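Local coordinates for protein cytochrome c55X (Pseudomonas aeruginosa PAO1, PDB 6TP9) that carries a covalently bound heme c as a small periplasmic monoheme cytochrome for electron transfer and is associated with heme d1 biosynthesis, at the heme c site. Sequence-based numbering; all coordinates share one arbitrary frame. Chains: chain A/B, Cytochrome c55X.

The heme c site. Residues chain A 38, 40, 45, 48, 53, 56-57, 61, 64-67, 69; chain B 19, 23-24, 26-28. With HEC (heme c), chain C.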
ATOM      1  N   PRO A  38     -11.171   9.113   4.712  1.00 20.73           N
ATOM      2  CA  PRO A  38     -11.384   9.381   3.284  1.00 21.79           C
ATOM      3  C   PRO A  38     -10.298   8.767   2.416  1.00 28.88           C
ATOM      4  O   PRO A  38      -9.228   8.366   2.876  1.00 33.12           O
ATOM      5  CB  PRO A  38     -11.359  10.909   3.201  1.00 17.10           C
ATOM      6  CG  PRO A  38     -10.534  11.334   4.366  1.00 16.77           C
ATOM      7  CD  PRO A  38     -10.830  10.339   5.457  1.00 20.20           C
ATOM      8  N   LEU A  40      -7.306   8.739  -0.118  1.00 33.65           N
ATOM      9  CA  LEU A  40      -6.153   9.563  -0.457  1.00 31.61           C
ATOM     10  C   LEU A  40      -5.551   9.159  -1.800  1.00 33.99           C
ATOM     11  O   LEU A  40      -4.344   9.298  -2.013  1.00 39.80           O
ATOM     12  CB  LEU A  40      -5.097   9.482   0.643  1.00 27.54           C
ATOM     13  CG  LEU A  40      -5.548   9.927   2.035  1.00 27.39           C
ATOM     14  CD1 LEU A  40      -4.381   9.878   3.009  1.00 27.61           C
ATOM     15  CD2 LEU A  40      -6.162  11.320   1.999  1.00 27.89           C
ATOM     16  N   LEU A  45      -7.724  13.286  -4.887  1.00 28.24           N
ATOM     17  CA  LEU A  45      -7.012  14.521  -4.592  1.00 32.33           C
ATOM     18  C   LEU A  45      -6.780  15.369  -5.834  1.00 39.91           C
ATOM     19  O   LEU A  45      -6.024  16.345  -5.773  1.00 38.25           O
ATOM     20  CB  LEU A  45      -5.669  14.205  -3.929  1.00 27.25           C
ATOM     21  CG  LEU A  45      -5.721  13.355  -2.660  1.00 23.28           C
ATOM     22  CD1 LEU A  45      -4.329  12.861  -2.296  1.00 14.93           C
ATOM     23  CD2 LEU A  45      -6.329  14.134  -1.503  1.00 26.23           C
ATOM     24  N   LYS A  48      -7.449  19.230  -5.572  1.00 38.79           N
ATOM     25  CA  LYS A  48      -7.099  19.988  -4.375  1.00 33.13           C
ATOM     26  C   LYS A  48      -5.658  20.486  -4.455  1.00 30.15           C
ATOM     27  O   LYS A  48      -4.764  19.716  -4.835  1.00 27.56           O
ATOM     28  CB  LYS A  48      -7.299  19.137  -3.130  1.00 32.86           C
ATOM     29  CG  LYS A  48      -8.746  18.685  -2.930  1.00 32.13           C
ATOM     30  CD  LYS A  48      -8.829  17.272  -2.375  1.00 34.61           C
ATOM     31  CE  LYS A  48     -10.261  16.746  -2.357  1.00 36.89           C
ATOM     32  NZ  LYS A  48     -10.983  17.071  -1.094  1.00 41.48           N
ATOM     33  N   LEU A  53      -3.264  20.278   0.945  1.00 27.04           N
ATOM     34  CA  LEU A  53      -3.060  18.945   1.497  1.00 23.28           C
ATOM     35  C   LEU A  53      -1.872  18.923   2.451  1.00 24.40           C
ATOM     36  O   LEU A  53      -1.928  18.286   3.509  1.00 23.08           O
ATOM     37  CB  LEU A  53      -2.860  17.942   0.361  1.00 18.93           C
ATOM     38  CG  LEU A  53      -3.935  17.976  -0.729  1.00 16.60           C
ATOM     39  CD1 LEU A  53      -3.543  17.103  -1.911  1.00 18.93           C
ATOM     40  CD2 LEU A  53      -5.280  17.545  -0.171  1.00 16.58           C
ATOM     41  N   THR A  56      -2.989  20.364   5.676  1.00 19.59           N
ATOM     42  CA  THR A  56      -3.783  19.387   6.415  1.00 18.49           C
ATOM     43  C   THR A  56      -2.894  18.377   7.128  1.00 18.16           C
ATOM     44  O   THR A  56      -3.171  17.992   8.270  1.00 24.08           O
ATOM     45  CB  THR A  56      -4.744  18.666   5.469  1.00 19.14           C
ATOM     46  OG1 THR A  56      -5.604  19.619   4.834  1.00 19.62           O
ATOM     47  CG2 THR A  56      -5.585  17.655   6.233  1.00 20.76           C
ATOM     48  N   VAL A  57      -1.826  17.925   6.468  1.00 20.66           N
ATOM     49  CA  VAL A  57      -0.917  16.973   7.097  1.00 19.36           C
ATOM     50  C   VAL A  57      -0.245  17.609   8.307  1.00 22.70           C
ATOM     51  O   VAL A  57      -0.195  17.024   9.395  1.00 29.37           O
ATOM     52  CB  VAL A  57       0.126  16.472   6.081  1.00 24.93           C
ATOM     53  CG1 VAL A  57       1.139  15.563   6.766  1.00 24.99           C
ATOM     54  CG2 VAL A  57      -0.552  15.752   4.923  1.00 25.25           C
ATOM     55  N   ARG A  61      -7.014  18.415  10.674  1.00 27.17           N
ATOM     56  CA  ARG A  61      -8.291  19.104  10.494  1.00 26.45           C
ATOM     57  C   ARG A  61      -9.003  19.206  11.831  1.00 25.43           C
ATOM     58  O   ARG A  61      -9.404  18.169  12.393  1.00 24.63           O
ATOM     59  CB  ARG A  61      -9.175  18.380   9.483  1.00 33.09           C
ATOM     60  CG  ARG A  61      -8.745  18.611   8.060  1.00 39.98           C
ATOM     61  CD  ARG A  61      -9.927  18.796   7.134  1.00 40.34           C
ATOM     62  NE  ARG A  61      -9.481  18.770   5.747  1.00 46.46           N
ATOM     63  CZ  ARG A  61      -8.782  19.743   5.172  1.00 47.65           C
ATOM     64  NH1 ARG A  61      -8.409  19.631   3.905  1.00 47.14           N
ATOM     65  NH2 ARG A  61      -8.451  20.825   5.863  1.00 48.03           N
ATOM     66  N   THR A  64     -11.949  16.808  13.832  1.00 26.13           N
ATOM     67  CA  THR A  64     -11.915  15.505  13.181  1.00 19.09           C
ATOM     68  C   THR A  64     -10.820  14.688  13.838  1.00 23.84           C
ATOM     69  O   THR A  64     -10.013  15.218  14.612  1.00 32.88           O
ATOM     70  CB  THR A  64     -11.654  15.607  11.672  1.00 16.56           C
ATOM     71  OG1 THR A  64     -10.243  15.704  11.438  1.00 21.05           O
ATOM     72  CG2 THR A  64     -12.342  16.811  11.054  1.00 16.37           C
ATOM     73  N   PRO A  65     -10.748  13.385  13.544  1.00 23.31           N
ATOM     74  CA  PRO A  65      -9.624  12.579  14.034  1.00 19.46           C
ATOM     75  C   PRO A  65      -8.364  12.693  13.188  1.00 21.85           C
ATOM     76  O   PRO A  65      -7.365  12.042  13.513  1.00 21.19           O
ATOM     77  CB  PRO A  65     -10.175  11.139  13.996  1.00 16.61           C
ATOM     78  CG  PRO A  65     -11.635  11.261  13.649  1.00 21.44           C
ATOM     79  CD  PRO A  65     -11.773  12.545  12.906  1.00 24.80           C
ATOM     80  N   MET A  66      -8.380  13.479  12.119  1.00 23.38           N
ATOM     81  CA  MET A  66      -7.179  13.708  11.320  1.00 18.22           C
ATOM     82  C   MET A  66      -6.176  14.508  12.141  1.00 21.15           C
ATOM     83  O   MET A  66      -6.372  15.717  12.318  1.00 24.62           O
ATOM     84  CB  MET A  66      -7.523  14.459  10.036  1.00 20.56           C
ATOM     85  CG  MET A  66      -6.306  14.875   9.215  1.00 24.88           C
ATOM     86  SD  MET A  66      -5.201  13.509   8.806  1.00 24.69           S
ATOM     87  CE  MET A  66      -3.772  14.409   8.208  1.00 23.25           C
ATOM     88  N   PRO A  67      -5.104  13.904  12.645  1.00 20.35           N
ATOM     89  CA  PRO A  67      -4.241  14.607  13.594  1.00 18.96           C
ATOM     90  C   PRO A  67      -3.205  15.458  12.886  1.00 25.94           C
ATOM     91  O   PRO A  67      -2.964  15.290  11.681  1.00 33.07           O
ATOM     92  CB  PRO A  67      -3.582  13.465  14.379  1.00 17.28           C
ATOM     93  CG  PRO A  67      -3.668  12.251  13.474  1.00 15.44           C
ATOM     94  CD  PRO A  67      -4.575  12.570  12.314  1.00 19.84           C
ATOM     95  N   TRP A  69       0.712  16.521  12.168  1.00 22.09           N
ATOM     96  CA  TRP A  69       1.952  15.760  12.097  1.00 22.09           C
ATOM     97  C   TRP A  69       3.197  16.638  12.062  1.00 25.06           C
ATOM     98  O   TRP A  69       4.298  16.121  11.841  1.00 29.24           O
ATOM     99  CB  TRP A  69       1.922  14.846  10.868  1.00 23.69           C
ATOM    100  CG  TRP A  69       0.810  13.842  10.910  1.00 20.95           C
ATOM    101  CD1 TRP A  69      -0.448  13.984  10.397  1.00 22.95           C
ATOM    102  CD2 TRP A  69       0.855  12.543  11.506  1.00 13.05           C
ATOM    103  NE1 TRP A  69      -1.187  12.849  10.637  1.00 16.51           N
ATOM    104  CE2 TRP A  69      -0.409  11.950  11.316  1.00 14.05           C
ATOM    105  CE3 TRP A  69       1.843  11.823  12.182  1.00 12.47           C
ATOM    106  CZ2 TRP A  69      -0.708  10.671  11.778  1.00 18.36           C
ATOM    107  CZ3 TRP A  69       1.545  10.554  12.639  1.00 15.07           C
ATOM    108  CH2 TRP A  69       0.279   9.992  12.435  1.00 19.02           C
TER
ATOM    109  N   LEU B  19       5.536   5.126   7.960  1.00 27.95           N
ATOM    110  CA  LEU B  19       4.458   5.926   8.531  1.00 23.53           C
ATOM    111  C   LEU B  19       3.220   5.874   7.649  1.00 22.10           C
ATOM    112  O   LEU B  19       2.095   5.732   8.143  1.00 21.45           O
ATOM    113  CB  LEU B  19       4.922   7.372   8.710  1.00 19.43           C
ATOM    114  CG  LEU B  19       3.900   8.319   9.341  1.00 21.26           C
ATOM    115  CD1 LEU B  19       3.696   7.964  10.806  1.00 22.00           C
ATOM    116  CD2 LEU B  19       4.331   9.764   9.188  1.00 20.82           C
ATOM    117  N   ASP B  23       0.533   4.197  10.103  1.00 22.45           N
ATOM    118  CA  ASP B  23      -0.287   5.223  10.740  1.00 21.19           C
ATOM    119  C   ASP B  23      -1.349   5.771   9.789  1.00 19.57           C
ATOM    120  O   ASP B  23      -2.548   5.668  10.065  1.00 23.58           O
ATOM    121  CB  ASP B  23       0.606   6.351  11.268  1.00 22.21           C
ATOM    122  CG  ASP B  23       1.531   5.888  12.375  1.00 23.91           C
ATOM    123  OD1 ASP B  23       2.583   5.292  12.060  1.00 25.95           O
ATOM    124  OD2 ASP B  23       1.203   6.110  13.559  1.00 25.54           O
ATOM    125  N   CYS B  24      -0.924   6.359   8.670  1.00 17.84           N
ATOM    126  CA  CYS B  24      -1.889   6.904   7.721  1.00 19.03           C
ATOM    127  C   CYS B  24      -2.825   5.818   7.206  1.00 21.97           C
ATOM    128  O   CYS B  24      -4.021   6.060   7.009  1.00 25.62           O
ATOM    129  CB  CYS B  24      -1.161   7.570   6.554  1.00 25.93           C
ATOM    130  SG  CYS B  24       0.207   8.638   7.038  1.00 26.40           S
ATOM    131  N   SER B  26      -3.914   3.216   8.733  1.00 20.36           N
ATOM    132  CA  SER B  26      -4.881   2.776   9.734  1.00 17.41           C
ATOM    133  C   SER B  26      -6.237   3.438   9.516  1.00 17.54           C
ATOM    134  O   SER B  26      -7.265   2.758   9.429  1.00 24.78           O
ATOM    135  CB  SER B  26      -4.353   3.071  11.139  1.00 22.06           C
ATOM    136  OG  SER B  26      -4.373   4.459  11.422  1.00 25.21           O
ATOM    137  N   CYS B  27      -6.257   4.770   9.415  1.00 17.21           N
ATOM    138  CA  CYS B  27      -7.518   5.480   9.220  1.00 19.87           C
ATOM    139  C   CYS B  27      -7.923   5.522   7.751  1.00 25.26           C
ATOM    140  O   CYS B  27      -9.105   5.359   7.427  1.00 31.32           O
ATOM    141  CB  CYS B  27      -7.416   6.908   9.757  1.00 21.55           C
ATOM    142  SG  CYS B  27      -7.387   7.077  11.556  1.00 26.70           S
ATOM    143  N   HIS B  28      -6.967   5.759   6.854  1.00 20.62           N
ATOM    144  CA  HIS B  28      -7.265   5.928   5.439  1.00 18.79           C
ATOM    145  C   HIS B  28      -7.313   4.612   4.673  1.00 23.44           C
ATOM    146  O   HIS B  28      -7.654   4.618   3.484  1.00 24.20           O
ATOM    147  CB  HIS B  28      -6.231   6.864   4.798  1.00 22.26           C
ATOM    148  CG  HIS B  28      -6.316   8.280   5.284  1.00 22.89           C
ATOM    149  ND1 HIS B  28      -7.173   9.206   4.731  1.00 24.58           N
ATOM    150  CD2 HIS B  28      -5.653   8.925   6.273  1.00 23.25           C
ATOM    151  CE1 HIS B  28      -7.035  10.362   5.356  1.00 25.05           C
ATOM    152  NE2 HIS B  28      -6.118  10.218   6.296  1.00 23.44           N
TER
HETATM  153 FE   HEC C 102      -5.652  11.792   7.430  1.00 25.03          FE
HETATM  154  CHA HEC C 102      -7.911  13.829   5.851  1.00 24.97           C
HETATM  155  CHB HEC C 102      -3.253  12.702   5.100  1.00 26.60           C
HETATM  156  CHC HEC C 102      -3.301  10.014   9.143  1.00 20.67           C
HETATM  157  CHD HEC C 102      -8.111  10.508   9.455  1.00 15.44           C
HETATM  158  NA  HEC C 102      -5.594  13.008   5.766  1.00 22.93           N
HETATM  159  C1A HEC C 102      -6.635  13.807   5.334  1.00 28.62           C
HETATM  160  C2A HEC C 102      -6.153  14.622   4.236  1.00 23.28           C
HETATM  161  C3A HEC C 102      -4.871  14.316   4.026  1.00 20.28           C
HETATM  162  C4A HEC C 102      -4.491  13.294   4.982  1.00 23.32           C
HETATM  163  CMA HEC C 102      -3.956  14.941   2.952  1.00 22.17           C
HETATM  164  CAA HEC C 102      -6.983  15.662   3.451  1.00 23.33           C
HETATM  165  CBA HEC C 102      -7.669  14.979   2.272  1.00 26.04           C
HETATM  166  CGA HEC C 102      -8.489  15.980   1.501  1.00 29.64           C
HETATM  167  O1A HEC C 102      -8.279  17.206   1.696  1.00 32.24           O
HETATM  168  O2A HEC C 102      -9.349  15.548   0.689  1.00 28.93           O
HETATM  169  NB  HEC C 102      -3.657  11.429   7.162  1.00 18.68           N
HETATM  170  C1B HEC C 102      -2.848  11.897   6.143  1.00 23.96           C
HETATM  171  C2B HEC C 102      -1.504  11.404   6.381  1.00 26.41           C
HETATM  172  C3B HEC C 102      -1.526  10.667   7.491  1.00 22.68           C
HETATM  173  C4B HEC C 102      -2.877  10.666   8.008  1.00 19.09           C
HETATM  174  CMB HEC C 102      -0.264  11.667   5.498  1.00 29.34           C
HETATM  175  CAB HEC C 102      -0.329   9.932   8.127  1.00 27.45           C
HETATM  176  CBB HEC C 102       0.801  10.934   8.426  1.00 35.74           C
HETATM  177  NC  HEC C 102      -5.709  10.461   8.969  1.00 15.52           N
HETATM  178  C1C HEC C 102      -4.599   9.925   9.590  1.00 18.90           C
HETATM  179  C2C HEC C 102      -5.035   9.221  10.777  1.00 17.72           C
HETATM  180  C3C HEC C 102      -6.355   9.400  10.900  1.00 20.25           C
HETATM  181  C4C HEC C 102      -6.811  10.153   9.743  1.00 18.69           C
HETATM  182  CMC HEC C 102      -4.098   8.524  11.790  1.00 17.66           C
HETATM  183  CAC HEC C 102      -7.252   8.829  12.024  1.00 26.78           C
HETATM  184  CBC HEC C 102      -6.693   9.195  13.413  1.00 32.95           C
HETATM  185  ND  HEC C 102      -7.696  12.100   7.612  1.00 15.71           N
HETATM  186  C1D HEC C 102      -8.508  11.475   8.557  1.00 14.77           C
HETATM  187  C2D HEC C 102      -9.845  12.021   8.451  1.00 14.54           C
HETATM  188  C3D HEC C 102      -9.771  13.058   7.325  1.00 16.40           C
HETATM  189  C4D HEC C 102      -8.404  13.037   6.864  1.00 17.48           C
HETATM  190  CMD HEC C 102     -11.086  11.648   9.287  1.00 21.09           C
HETATM  191  CAD HEC C 102     -10.910  13.943   6.780  1.00 25.26           C
HETATM  192  CBD HEC C 102     -11.075  15.195   7.633  1.00 30.67           C
HETATM  193  CGD HEC C 102     -12.216  15.985   7.053  1.00 32.31           C
HETATM  194  O1D HEC C 102     -13.354  15.851   7.571  1.00 33.80           O
HETATM  195  O2D HEC C 102     -11.993  16.731   6.064  1.00 34.35           O
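Two chains share this heme c pocket, a domain-swapped c-type cytochrome site. Helix 10-28 of chain B supplies the CXXCH motif. B:Cys24 SG and B:Cys27 SG are thioether-bonded to HEC CAB and CAC. B:His28 is the proximal ligand, with B:His28 NE2 2.0 Å from HEC FE. B:His28 ND1 donates to the backbone carbonyl A:Pro38 O at 2.9 Å, close to the imidazole plane. A:Leu40 CD1 lies over one face of the same ring. Together they should fix the ring's rotation.

Chain A gives the distal ligand, A:Met66. Its CG is anti to the backbone N (chi1 174°). A:Met66 CB lies 3.4 Å from HEC ND, and CG stays near that pyrrole nitrogen. The chain then bends at chi2 (55°), and A:Met66 SD binds HEC FE at 2.2 Å. CE extends past the iron toward HEC NB and the edge of A:Trp69. The angle B:His28 NE2–FE–A:Met66 SD is 177°. A:Thr64 OG1 accepts from A:Met66 N and donates to A:Arg61 O, which probably steadies the ligand's backbone.

A:Trp69 lays its indole face against the methyl HEC CBB, on the thioether carbon CAB. At the propionates, A:Lys48 NZ forms a salt bridge to HEC O2A at 2.9 Å. A:Arg61 NH1 donates to HEC O1A, and A:Arg61 NE forms a salt bridge with HEC O2D, of the other propionate, at 3.3 Å. A:Thr56 CG2 covers one guanidinium face. The site holds a heme with six-coordinate iron for electron transfer and, in this crystal, ties together the two swapped chains.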